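Local coordinates for protein transcriptional repressor of the blcABC operon (Agrobacterium tumefaciens, PDB 3MQ0) that represses transcription of the blcABC operon, probably by binding DNA through its winged helix-turn-helix domain, and is regulated through oligomerization, at residues 208-213 and 218-223; 155-160 and 187-192; 50-55 and 61-66; 33-38 and 67-72. All coordinates share one frame; numbering follows the deposited sequence.

The four contacts fall into two groups, one in each domain. Contacts 3 and 4 come first along the chain, in the helix-turn-helix domain; their centres are 9 Å apart, they share helix 59-71, and L66 and L55 of contact 3 pack on I35 of contact 4. Contacts 2 and 1 follow, in that order, in the IclR C-terminal domain of GAF type, with centres 10 Å apart. There the hairpin and segment 187-192 are joined by a probable hydrogen bond from S188 to Q213. The two groups lie on opposite sides of the chain's centre, contact centres 47 to 56 Å apart, consistent with separate DNA-binding and regulatory modules.

Contact 1 (208-213 and 218-223); sequences SIDDGQ and MLCIGA
D210 and M218 are probably bridged by a water at the turn end of the hairpin, where the regular strand pairing gives out. The water lies 2.9 Å from D210 OD2 and 3.0 Å from M218 O, although it has further acceptors to choose from. The same M218 O is also met by G212 N, but the N-H...O angle of 119° makes that bond weak; G212 has left the extended conformation. The other carboxylate oxygen, D210 OD1, accepts from Q213 N at 2.6 Å through its syn lone pair, an Asx motif. This bond, with the water if it donates here, would restrict rotation of the carboxylate.

Strands 208-211 and 218-223 form an antiparallel hairpin at the edge of the six-stranded sheet of the GAF-type domain, 208-211 being outermost within this chain. S208 with G222 and D210 with C220 are the hydrogen-bonded pairs, each with two N-H...O bonds at 162° or straighter; I209 with I221 and D211 with L219 are non-hydrogen-bonded. Helix 247-267 packs on the face of I209 and L219, I250 touching both. I209 chi1 of -72° puts CG2 opposite its own backbone N, where it meets L219 CD1 at 3.8 Å. On the other face, S208 OG comes to 3.4 Å from G222 CA and is hydrogen-bonded to A159 O at the start of helix 159-165. Beside it, D210 OD2 lies 3.7 Å from C220 SG, while D211 OD2, on the I209 face, forms a salt bridge with R187.

Contact 2 (155-160 and 187-192); sequences APFTAT and RSVAGL
F157 and S188 make a CH-pi contact: S188 CB sits over one face of the phenyl ring, 3.9 Å from its centroid and only 14° off the ring normal, displaced toward the rim at CE1. Apolar packing comes from V189, whose CG1 is placed at the rim of the same ring, in its plane, 3.8 Å from F157 CD1. That branch lies between its own backbone N and carbonyl carbon (chi1 66°), which lets it also reach P156, with V189 CG1 4.2 Å from P156 CB. The ring edge meets a carbonyl as well, F157 CE1 lying 3.4 Å from V189 O near the ring plane. Ring face and ring edge are thus used by two successive residues of segment 187-192.

Among the polar bonds, V189 N bonds to Q213 OE1 in the hairpin turn, consistent with holding the loop in place. In segment 155-160, T158 is the N-cap of helix 159-165, its OG1 bonding to G161 N. The arrangement belongs to the GAF-type C-terminal domain, where the connection from strand 152-154 to helix 159-165 packs against the loop leading into helix 192-205.

Contact 3 (50-55 and 61-66); sequences ELTRFL and SAHGLL
T52 and A62 mark the closest approach of the two backbones, with CA atoms 5.8 Å apart. Residues T52 to L55 form a type I turn, with L55 N bonded to T52 O at 2.9 Å, whereas 61-66 is regular helix throughout. Together they form the helix-turn-helix, with helix 59-71 in the place of the recognition helix, as in IclR relatives.

The methyl of A62 meets both T52 and L55, its CB lying 3.7 Å from L55 CD1. T52 chi1 of -72° puts OG1 opposite the carbonyl carbon and CG2 opposite the backbone N, and both branches lie against A62 CB, OG1 at 3.6 Å and CG2 at 3.7 Å. A turn later on the same helix, L66 CD2 meets L51 CD1 at 4.1 Å, the two leucine side chains lying aslant. H63 comes in from the flank, its side chain roughly at right angles to that of T52, with T52 OG1 3.1 Å from H63 CD2. The hydroxyl donates its proton to A48 O.

With that proton committed, T52 OG1 faces the in-plane edge of the imidazole, probably a mildly favourable contact if the ring is placed as modelled, while the methyl groups alongside keep the junction largely apolar.

Contact 4 (33-38 and 67-72); sequences VRILDL and AVMTEL
Within the helical core of the winged helix-turn-helix domain, M69 of helix 59-71 joins helix 27-41 by reaching across to I35 and L36. The two backbones stay well apart, the nearest CA atoms, of L36 and M69, being 9.4 Å from each other, and the gap is spanned by the length of the methionine.

M69 leaves its helix with CG opposite the carbonyl carbon (chi1 -70°) and runs out extended through chi2; a bend at chi3 of 71° then turns the methyl aside. As a result the sulfur and the methyl meet different residues most closely. M69 SD lies 3.6 Å from I35 CD1 and 4.0 Å from I35 CG2, so the isoleucine offers both of its branches to the thioether. M69 CE comes to 3.7 Å from L36 CG, with L36 CD1 and CD2 at 4.0 Å each; the methyl rests over CG, on the side of its hydrogen, and the two side chains run past each other in opposite directions.

L75 of strand 75-77 touches all three residues and bonds to the backbone of M69, placing the wing's first strand beside the same cluster. L36 also packs on W92 of the second subunit.

The contact between the two helices is purely apolar, 136 Å² in all: it depends on the fit of a flexible, polarisable thioether against branched side chains, not on directional bonds.

Contact 1 (208-213 and 218-223)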
loop_
_atom_site.group_PDB
_atom_site.type_symbol
_atom_site.label_atom_id
_atom_site.label_comp_id
_atom_site.label_asym_id
_atom_site.label_seq_id
_atom_site.Cartn_x
_atom_site.Cartn_y
_atom_site.Cartn_z
ATOM N N SER B 208 -2.325 -23.117 -17.337
ATOM C CA SER B 208 -2.312 -23.163 -18.776
ATOM C C SER B 208 -1.441 -24.283 -19.297
ATOM O O SER B 208 -0.581 -24.737 -18.657
ATOM C CB SER B 208 -1.777 -21.883 -19.369
ATOM O OG SER B 208 -0.499 -21.700 -18.900
ATOM N N ILE B 209 -1.684 -24.660 -20.524
ATOM C CA ILE B 209 -0.864 -25.657 -21.188
ATOM C C ILE B 209 -0.418 -25.118 -22.541
ATOM O O ILE B 209 -1.242 -24.620 -23.314
ATOM C CB ILE B 209 -1.664 -26.948 -21.433
ATOM C CG1 ILE B 209 -1.902 -27.685 -20.111
ATOM C CG2 ILE B 209 -0.914 -27.839 -22.374
ATOM C CD1 ILE B 209 -3.041 -28.680 -20.186
ATOM N N ASP B 210 0.884 -25.196 -22.810
ATOM C CA ASP B 210 1.415 -24.987 -24.159
ATOM C C ASP B 210 1.897 -26.323 -24.692
ATOM O O ASP B 210 2.963 -26.799 -24.314
ATOM C CB ASP B 210 2.583 -23.996 -24.149
ATOM C CG ASP B 210 3.540 -24.192 -25.322
ATOM O OD1 ASP B 210 3.087 -24.632 -26.401
ATOM O OD2 ASP B 210 4.752 -23.900 -25.172
ATOM N N ASP B 211 1.105 -26.942 -25.560
ATOM C CA ASP B 211 1.480 -28.243 -26.080
ATOM C C ASP B 211 2.203 -28.076 -27.412
ATOM O O ASP B 211 1.596 -28.201 -28.481
ATOM C CB ASP B 211 0.245 -29.127 -26.245
ATOM C CG ASP B 211 0.606 -30.588 -26.515
ATOM O OD1 ASP B 211 1.793 -30.864 -26.801
ATOM O OD2 ASP B 211 -0.294 -31.457 -26.446
ATOM N N GLY B 212 3.496 -27.770 -27.341
ATOM C CA GLY B 212 4.332 -27.695 -28.527
ATOM C C GLY B 212 4.092 -26.504 -29.442
ATOM O O GLY B 212 4.318 -26.589 -30.652
ATOM N N GLN B 213 3.666 -25.387 -28.866
ATOM C CA GLN B 213 3.407 -24.159 -29.636
ATOM C C GLN B 213 4.635 -23.273 -29.833
ATOM O O GLN B 213 4.585 -22.304 -30.582
ATOM C CB GLN B 213 2.276 -23.356 -28.988
ATOM C CG GLN B 213 0.987 -24.165 -28.945
ATOM C CD GLN B 213 -0.229 -23.335 -28.636
ATOM O OE1 GLN B 213 -0.275 -22.132 -28.921
ATOM N NE2 GLN B 213 -1.234 -23.974 -28.046
ATOM N N MET B 218 8.038 -29.976 -27.080
ATOM C CA MET B 218 8.138 -29.326 -25.776
ATOM C C MET B 218 6.756 -29.008 -25.261
ATOM O O MET B 218 5.945 -28.413 -25.967
ATOM C CB MET B 218 8.965 -28.039 -25.841
ATOM C CG MET B 218 9.076 -27.312 -24.494
ATOM S SD MET B 218 10.251 -25.927 -24.423
ATOM C CE MET B 218 9.386 -24.703 -25.388
ATOM N N LEU B 219 6.499 -29.401 -24.021
ATOM C CA LEU B 219 5.243 -29.091 -23.349
ATOM C C LEU B 219 5.521 -28.200 -22.145
ATOM O O LEU B 219 6.429 -28.492 -21.372
ATOM C CB LEU B 219 4.598 -30.403 -22.901
ATOM C CG LEU B 219 3.593 -30.302 -21.765
ATOM C CD1 LEU B 219 2.291 -29.867 -22.356
ATOM C CD2 LEU B 219 3.460 -31.657 -21.076
ATOM N N CYS B 220 4.779 -27.098 -22.001
ATOM C CA CYS B 220 4.903 -26.245 -20.829
ATOM C C CYS B 220 3.573 -26.122 -20.089
ATOM O O CYS B 220 2.496 -26.174 -20.692
ATOM C CB CYS B 220 5.397 -24.841 -21.194
ATOM S SG CYS B 220 6.845 -24.856 -22.283
ATOM N N ILE B 221 3.666 -25.947 -18.778
ATOM C CA ILE B 221 2.500 -25.765 -17.927
ATOM C C ILE B 221 2.710 -24.470 -17.157
ATOM O O ILE B 221 3.778 -24.287 -16.556
ATOM C CB ILE B 221 2.400 -26.930 -16.932
ATOM C CG1 ILE B 221 2.382 -28.247 -17.715
ATOM C CG2 ILE B 221 1.167 -26.780 -16.066
ATOM C CD1 ILE B 221 2.568 -29.480 -16.853
ATOM N N GLY B 222 1.716 -23.573 -17.169
ATOM C CA GLY B 222 1.904 -22.246 -16.585
ATOM C C GLY B 222 0.930 -21.887 -15.484
ATOM O O GLY B 222 -0.171 -22.425 -15.436
ATOM N N ALA B 223 1.339 -20.982 -14.596
ATOM C CA ALA B 223 0.448 -20.452 -13.568
ATOM C C ALA B 223 0.759 -18.982 -13.297
ATOM O O ALA B 223 1.847 -18.495 -13.604
ATOM C CB ALA B 223 0.581 -21.253 -12.276
HETATM O O HOH W 1 6.265 -25.644 -26.948
#

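Contact 2 (155-160 and 187-192)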
loop_
_atom_site.group_PDB
_atom_site.type_symbol
_atom_site.label_atom_id
_atom_site.label_comp_id
_atom_site.label_asym_id
_atom_site.label_seq_id
_atom_site.Cartn_x
_atom_site.Cartn_y
_atom_site.Cartn_z
ATOM N N ALA B 155 3.272 -13.861 -26.515
ATOM C CA ALA B 155 2.429 -14.262 -25.394
ATOM C C ALA B 155 1.374 -15.317 -25.747
ATOM O O ALA B 155 1.070 -16.178 -24.925
ATOM C CB ALA B 155 1.761 -13.044 -24.773
ATOM N N PRO B 156 0.794 -15.255 -26.960
ATOM C CA PRO B 156 -0.281 -16.231 -27.206
ATOM C C PRO B 156 0.195 -17.676 -27.276
ATOM O O PRO B 156 -0.629 -18.569 -27.098
ATOM C CB PRO B 156 -0.829 -15.812 -28.576
ATOM C CG PRO B 156 -0.561 -14.351 -28.633
ATOM C CD PRO B 156 0.796 -14.182 -27.975
ATOM N N PHE B 157 1.483 -17.896 -27.536
ATOM C CA PHE B 157 2.003 -19.249 -27.722
ATOM C C PHE B 157 2.587 -19.905 -26.446
ATOM O O PHE B 157 2.671 -21.129 -26.361
ATOM C CB PHE B 157 3.076 -19.259 -28.827
ATOM C CG PHE B 157 2.622 -18.689 -30.166
ATOM C CD1 PHE B 157 1.293 -18.704 -30.545
ATOM C CD2 PHE B 157 3.555 -18.161 -31.049
ATOM C CE1 PHE B 157 0.895 -18.189 -31.772
ATOM C CE2 PHE B 157 3.164 -17.630 -32.282
ATOM C CZ PHE B 157 1.821 -17.656 -32.637
ATOM N N THR B 158 3.006 -19.112 -25.466
ATOM C CA THR B 158 3.694 -19.681 -24.299
ATOM C C THR B 158 2.715 -19.999 -23.170
ATOM O O THR B 158 1.621 -19.440 -23.122
ATOM C CB THR B 158 4.762 -18.699 -23.741
ATOM O OG1 THR B 158 4.119 -17.494 -23.319
ATOM C CG2 THR B 158 5.796 -18.328 -24.801
ATOM N N ALA B 159 3.104 -20.874 -22.238
ATOM C CA ALA B 159 2.213 -21.183 -21.120
ATOM C C ALA B 159 2.045 -19.962 -20.213
ATOM O O ALA B 159 0.932 -19.639 -19.824
ATOM C CB ALA B 159 2.732 -22.384 -20.311
ATOM N N THR B 160 3.140 -19.272 -19.882
ATOM C CA THR B 160 2.988 -18.057 -19.069
ATOM C C THR B 160 2.192 -16.992 -19.796
ATOM O O THR B 160 1.431 -16.262 -19.163
ATOM C CB THR B 160 4.324 -17.405 -18.643
ATOM O OG1 THR B 160 5.094 -17.075 -19.799
ATOM C CG2 THR B 160 5.137 -18.337 -17.736
ATOM N N ARG B 187 1.589 -26.286 -34.366
ATOM C CA ARG B 187 0.623 -26.352 -33.265
ATOM C C ARG B 187 0.326 -24.988 -32.669
ATOM O O ARG B 187 -0.574 -24.854 -31.838
ATOM C CB ARG B 187 1.134 -27.265 -32.150
ATOM C CG ARG B 187 1.743 -28.552 -32.641
ATOM C CD ARG B 187 0.787 -29.692 -32.477
ATOM N NE ARG B 187 0.343 -29.832 -31.098
ATOM C CZ ARG B 187 -0.374 -30.860 -30.661
ATOM N NH1 ARG B 187 -0.707 -31.832 -31.501
ATOM N NH2 ARG B 187 -0.752 -30.924 -29.391
ATOM N N SER B 188 1.082 -23.975 -33.075
ATOM C CA SER B 188 0.876 -22.635 -32.533
ATOM C C SER B 188 -0.567 -22.230 -32.744
ATOM O O SER B 188 -1.118 -22.466 -33.804
ATOM C CB SER B 188 1.787 -21.629 -33.235
ATOM O OG SER B 188 3.151 -21.904 -32.972
ATOM N N VAL B 189 -1.181 -21.612 -31.743
ATOM C CA VAL B 189 -2.568 -21.198 -31.889
ATOM C C VAL B 189 -2.688 -20.260 -33.103
ATOM O O VAL B 189 -1.865 -19.370 -33.293
ATOM C CB VAL B 189 -3.115 -20.596 -30.582
ATOM C CG1 VAL B 189 -2.407 -19.300 -30.243
ATOM C CG2 VAL B 189 -4.601 -20.386 -30.677
ATOM N N ALA B 190 -3.689 -20.497 -33.945
ATOM C CA ALA B 190 -3.730 -19.877 -35.263
ATOM C C ALA B 190 -4.442 -18.531 -35.314
ATOM O O ALA B 190 -4.348 -17.822 -36.303
ATOM C CB ALA B 190 -4.351 -20.842 -36.272
ATOM N N GLY B 191 -5.158 -18.171 -34.258
ATOM C CA GLY B 191 -5.883 -16.916 -34.282
ATOM C C GLY B 191 -6.622 -16.579 -33.011
ATOM O O GLY B 191 -6.617 -17.335 -32.035
ATOM N N LEU B 192 -7.296 -15.440 -33.043
ATOM C CA LEU B 192 -7.929 -14.906 -31.859
ATOM C C LEU B 192 -9.002 -15.834 -31.300
ATOM O O LEU B 192 -9.068 -16.053 -30.089
ATOM C CB LEU B 192 -8.502 -13.519 -32.160
ATOM C CG LEU B 192 -8.791 -12.676 -30.923
ATOM C CD1 LEU B 192 -7.715 -12.876 -29.871
ATOM C CD2 LEU B 192 -8.910 -11.215 -31.301
#

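Contact 3 (50-55 and 61-66)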
loop_
_atom_site.group_PDB
_atom_site.type_symbol
_atom_site.label_atom_id
_atom_site.label_comp_id
_atom_site.label_asym_id
_atom_site.label_seq_id
_atom_site.Cartn_x
_atom_site.Cartn_y
_atom_site.Cartn_z
ATOM N N GLU B 50 -13.221 -5.066 24.188
ATOM C CA GLU B 50 -13.555 -5.965 23.094
ATOM C C GLU B 50 -12.360 -6.822 22.674
ATOM O O GLU B 50 -12.497 -8.026 22.450
ATOM C CB GLU B 50 -14.130 -5.189 21.900
ATOM C CG GLU B 50 -15.535 -4.638 22.156
ATOM C CD GLU B 50 -16.020 -3.702 21.060
ATOM O OE1 GLU B 50 -15.236 -2.829 20.630
ATOM O OE2 GLU B 50 -17.189 -3.842 20.628
ATOM N N LEU B 51 -11.186 -6.208 22.560
ATOM C CA LEU B 51 -10.008 -6.947 22.126
ATOM C C LEU B 51 -9.598 -7.976 23.171
ATOM O O LEU B 51 -9.107 -9.052 22.837
ATOM C CB LEU B 51 -8.837 -6.000 21.844
ATOM C CG LEU B 51 -9.010 -5.126 20.606
ATOM C CD1 LEU B 51 -7.970 -4.000 20.621
ATOM C CD2 LEU B 51 -8.866 -5.993 19.364
ATOM N N THR B 52 -9.803 -7.628 24.436
ATOM C CA THR B 52 -9.399 -8.478 25.546
ATOM C C THR B 52 -10.100 -9.836 25.440
ATOM O O THR B 52 -9.526 -10.866 25.781
ATOM C CB THR B 52 -9.687 -7.767 26.896
ATOM O OG1 THR B 52 -8.752 -6.696 27.065
ATOM C CG2 THR B 52 -9.563 -8.712 28.069
ATOM N N ARG B 53 -11.333 -9.825 24.935
ATOM C CA ARG B 53 -12.124 -11.042 24.746
ATOM C C ARG B 53 -11.430 -12.025 23.806
ATOM O O ARG B 53 -11.715 -13.223 23.828
ATOM C CB ARG B 53 -13.509 -10.677 24.188
ATOM C CG ARG B 53 -14.600 -11.700 24.452
ATOM C CD ARG B 53 -15.902 -11.341 23.723
ATOM N NE ARG B 53 -16.462 -10.059 24.159
ATOM C CZ ARG B 53 -16.261 -8.892 23.545
ATOM N NH1 ARG B 53 -15.504 -8.825 22.450
ATOM N NH2 ARG B 53 -16.818 -7.788 24.029
ATOM N N PHE B 54 -10.520 -11.518 22.978
ATOM C CA PHE B 54 -9.804 -12.357 22.017
ATOM C C PHE B 54 -8.429 -12.794 22.515
ATOM O O PHE B 54 -7.671 -13.433 21.785
ATOM C CB PHE B 54 -9.631 -11.631 20.676
ATOM C CG PHE B 54 -10.921 -11.303 19.980
ATOM C CD1 PHE B 54 -11.523 -12.217 19.132
ATOM C CD2 PHE B 54 -11.520 -10.066 20.151
ATOM C CE1 PHE B 54 -12.705 -11.905 18.482
ATOM C CE2 PHE B 54 -12.696 -9.749 19.509
ATOM C CZ PHE B 54 -13.294 -10.667 18.674
ATOM N N LEU B 55 -8.089 -12.439 23.745
ATOM C CA LEU B 55 -6.786 -12.797 24.292
ATOM C C LEU B 55 -6.904 -13.839 25.400
ATOM O O LEU B 55 -7.791 -13.763 26.252
ATOM C CB LEU B 55 -6.062 -11.558 24.824
ATOM C CG LEU B 55 -5.546 -10.538 23.802
ATOM C CD1 LEU B 55 -5.170 -9.221 24.482
ATOM C CD2 LEU B 55 -4.357 -11.098 23.056
ATOM N N SER B 61 -3.591 -8.214 32.486
ATOM C CA SER B 61 -2.456 -8.428 31.609
ATOM C C SER B 61 -2.800 -8.037 30.177
ATOM O O SER B 61 -1.983 -7.466 29.457
ATOM C CB SER B 61 -1.999 -9.887 31.691
ATOM O OG SER B 61 -1.002 -10.151 30.729
ATOM N N ALA B 62 -4.026 -8.331 29.764
ATOM C CA ALA B 62 -4.449 -7.962 28.428
ATOM C C ALA B 62 -4.438 -6.440 28.298
ATOM O O ALA B 62 -3.886 -5.906 27.344
ATOM C CB ALA B 62 -5.830 -8.550 28.110
ATOM N N HIS B 63 -5.030 -5.741 29.257
ATOM C CA HIS B 63 -5.030 -4.281 29.223
ATOM C C HIS B 63 -3.619 -3.699 29.245
ATOM O O HIS B 63 -3.332 -2.728 28.556
ATOM C CB HIS B 63 -5.851 -3.703 30.374
ATOM C CG HIS B 63 -7.321 -3.985 30.261
ATOM N ND1 HIS B 63 -8.247 -3.475 31.143
ATOM C CD2 HIS B 63 -8.019 -4.725 29.367
ATOM C CE1 HIS B 63 -9.455 -3.888 30.797
ATOM N NE2 HIS B 63 -9.344 -4.646 29.720
ATOM N N GLY B 64 -2.745 -4.287 30.046
ATOM C CA GLY B 64 -1.363 -3.830 30.111
ATOM C C GLY B 64 -0.649 -4.023 28.787
ATOM O O GLY B 64 0.113 -3.175 28.359
ATOM N N LEU B 65 -0.908 -5.141 28.119
ATOM C CA LEU B 65 -0.263 -5.387 26.834
ATOM C C LEU B 65 -0.733 -4.369 25.809
ATOM O O LEU B 65 0.078 -3.809 25.072
ATOM C CB LEU B 65 -0.524 -6.814 26.349
ATOM C CG LEU B 65 0.009 -7.190 24.970
ATOM C CD1 LEU B 65 1.532 -7.051 24.893
ATOM C CD2 LEU B 65 -0.427 -8.621 24.711
ATOM N N LEU B 66 -2.042 -4.119 25.777
ATOM C CA LEU B 66 -2.598 -3.143 24.844
ATOM C C LEU B 66 -1.998 -1.758 25.102
ATOM O O LEU B 66 -1.700 -1.029 24.171
ATOM C CB LEU B 66 -4.126 -3.106 24.920
ATOM C CG LEU B 66 -4.886 -4.351 24.450
ATOM C CD1 LEU B 66 -6.387 -4.184 24.699
ATOM C CD2 LEU B 66 -4.624 -4.624 22.985
#

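Contact 4 (33-38 and 67-72)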
loop_
_atom_site.group_PDB
_atom_site.type_symbol
_atom_site.label_atom_id
_atom_site.label_comp_id
_atom_site.label_asym_id
_atom_site.label_seq_id
_atom_site.Cartn_x
_atom_site.Cartn_y
_atom_site.Cartn_z
ATOM N N VAL B 33 0.992 -9.681 17.751
ATOM C CA VAL B 33 0.664 -9.969 16.357
ATOM C C VAL B 33 -0.814 -10.355 16.197
ATOM O O VAL B 33 -1.498 -9.882 15.282
ATOM C CB VAL B 33 1.603 -11.030 15.785
ATOM C CG1 VAL B 33 1.129 -11.496 14.403
ATOM C CG2 VAL B 33 3.021 -10.454 15.715
ATOM N N ARG B 34 -1.329 -11.176 17.107
ATOM C CA ARG B 34 -2.756 -11.519 17.053
ATOM C C ARG B 34 -3.660 -10.283 17.170
ATOM O O ARG B 34 -4.655 -10.138 16.431
ATOM C CB ARG B 34 -3.089 -12.544 18.130
ATOM C CG ARG B 34 -4.560 -12.908 18.227
ATOM C CD ARG B 34 -4.729 -14.094 19.173
ATOM N NE ARG B 34 -3.434 -14.643 19.569
ATOM C CZ ARG B 34 -2.781 -15.594 18.907
ATOM N NH1 ARG B 34 -3.307 -16.119 17.805
ATOM N NH2 ARG B 34 -1.597 -16.016 19.348
ATOM N N ILE B 35 -3.307 -9.389 18.092
ATOM C CA ILE B 35 -4.046 -8.139 18.290
ATOM C C ILE B 35 -3.985 -7.263 17.047
ATOM O O ILE B 35 -5.001 -6.730 16.620
ATOM C CB ILE B 35 -3.496 -7.351 19.504
ATOM C CG1 ILE B 35 -3.858 -8.074 20.800
ATOM C CG2 ILE B 35 -4.048 -5.927 19.541
ATOM C CD1 ILE B 35 -3.026 -7.598 21.986
ATOM N N LEU B 36 -2.796 -7.099 16.464
ATOM C CA LEU B 36 -2.704 -6.286 15.257
ATOM C C LEU B 36 -3.525 -6.880 14.121
ATOM O O LEU B 36 -4.183 -6.149 13.377
ATOM C CB LEU B 36 -1.249 -6.065 14.837
ATOM C CG LEU B 36 -0.522 -5.152 15.835
ATOM C CD1 LEU B 36 0.977 -5.318 15.700
ATOM C CD2 LEU B 36 -0.910 -3.681 15.674
ATOM N N ASP B 37 -3.514 -8.202 13.992
ATOM C CA ASP B 37 -4.324 -8.823 12.952
ATOM C C ASP B 37 -5.817 -8.553 13.160
ATOM O O ASP B 37 -6.548 -8.323 12.200
ATOM C CB ASP B 37 -4.064 -10.320 12.878
ATOM C CG ASP B 37 -2.704 -10.654 12.283
ATOM O OD1 ASP B 37 -2.032 -9.758 11.707
ATOM O OD2 ASP B 37 -2.312 -11.832 12.379
ATOM N N LEU B 38 -6.267 -8.598 14.410
ATOM C CA LEU B 38 -7.678 -8.382 14.724
ATOM C C LEU B 38 -8.097 -6.951 14.431
ATOM O O LEU B 38 -9.144 -6.715 13.841
ATOM C CB LEU B 38 -7.961 -8.705 16.181
ATOM C CG LEU B 38 -8.073 -10.190 16.497
ATOM C CD1 LEU B 38 -7.818 -10.425 17.970
ATOM C CD2 LEU B 38 -9.448 -10.714 16.086
ATOM N N ALA B 67 -1.806 -1.400 26.367
ATOM C CA ALA B 67 -1.234 -0.093 26.687
ATOM C C ALA B 67 0.220 0.020 26.239
ATOM O O ALA B 67 0.654 1.069 25.784
ATOM C CB ALA B 67 -1.374 0.227 28.176
ATOM N N VAL B 68 0.973 -1.068 26.365
ATOM C CA VAL B 68 2.344 -1.093 25.895
ATOM C C VAL B 68 2.403 -0.963 24.373
ATOM O O VAL B 68 3.231 -0.235 23.848
ATOM C CB VAL B 68 3.085 -2.370 26.358
ATOM C CG1 VAL B 68 4.410 -2.524 25.612
ATOM C CG2 VAL B 68 3.311 -2.328 27.866
ATOM N N MET B 69 1.504 -1.653 23.671
ATOM C CA MET B 69 1.454 -1.578 22.217
ATOM C C MET B 69 1.110 -0.186 21.760
ATOM O O MET B 69 1.538 0.243 20.686
ATOM C CB MET B 69 0.418 -2.561 21.653
ATOM C CG MET B 69 0.830 -4.024 21.798
ATOM S SD MET B 69 -0.457 -5.145 21.234
ATOM C CE MET B 69 -0.339 -4.821 19.474
ATOM N N THR B 70 0.323 0.522 22.565
ATOM C CA THR B 70 0.011 1.918 22.268
ATOM C C THR B 70 1.235 2.822 22.468
ATOM O O THR B 70 1.531 3.692 21.640
ATOM C CB THR B 70 -1.197 2.414 23.085
ATOM O OG1 THR B 70 -2.330 1.593 22.761
ATOM C CG2 THR B 70 -1.513 3.835 22.738
ATOM N N GLU B 71 1.965 2.590 23.549
ATOM C CA GLU B 71 3.181 3.356 23.811
ATOM C C GLU B 71 4.232 3.096 22.726
ATOM O O GLU B 71 4.952 3.999 22.307
ATOM C CB GLU B 71 3.734 3.005 25.191
ATOM C CG GLU B 71 4.904 3.895 25.613
ATOM C CD GLU B 71 4.600 5.386 25.470
ATOM O OE1 GLU B 71 3.570 5.841 26.010
ATOM O OE2 GLU B 71 5.391 6.102 24.811
ATOM N N LEU B 72 4.290 1.857 22.254
ATOM C CA LEU B 72 5.218 1.469 21.198
ATOM C C LEU B 72 4.777 2.028 19.859
ATOM O O LEU B 72 5.499 1.932 18.877
ATOM C CB LEU B 72 5.276 -0.055 21.094
ATOM C CG LEU B 72 6.122 -0.766 22.138
ATOM C CD1 LEU B 72 5.770 -2.235 22.190
ATOM C CD2 LEU B 72 7.585 -0.585 21.795
#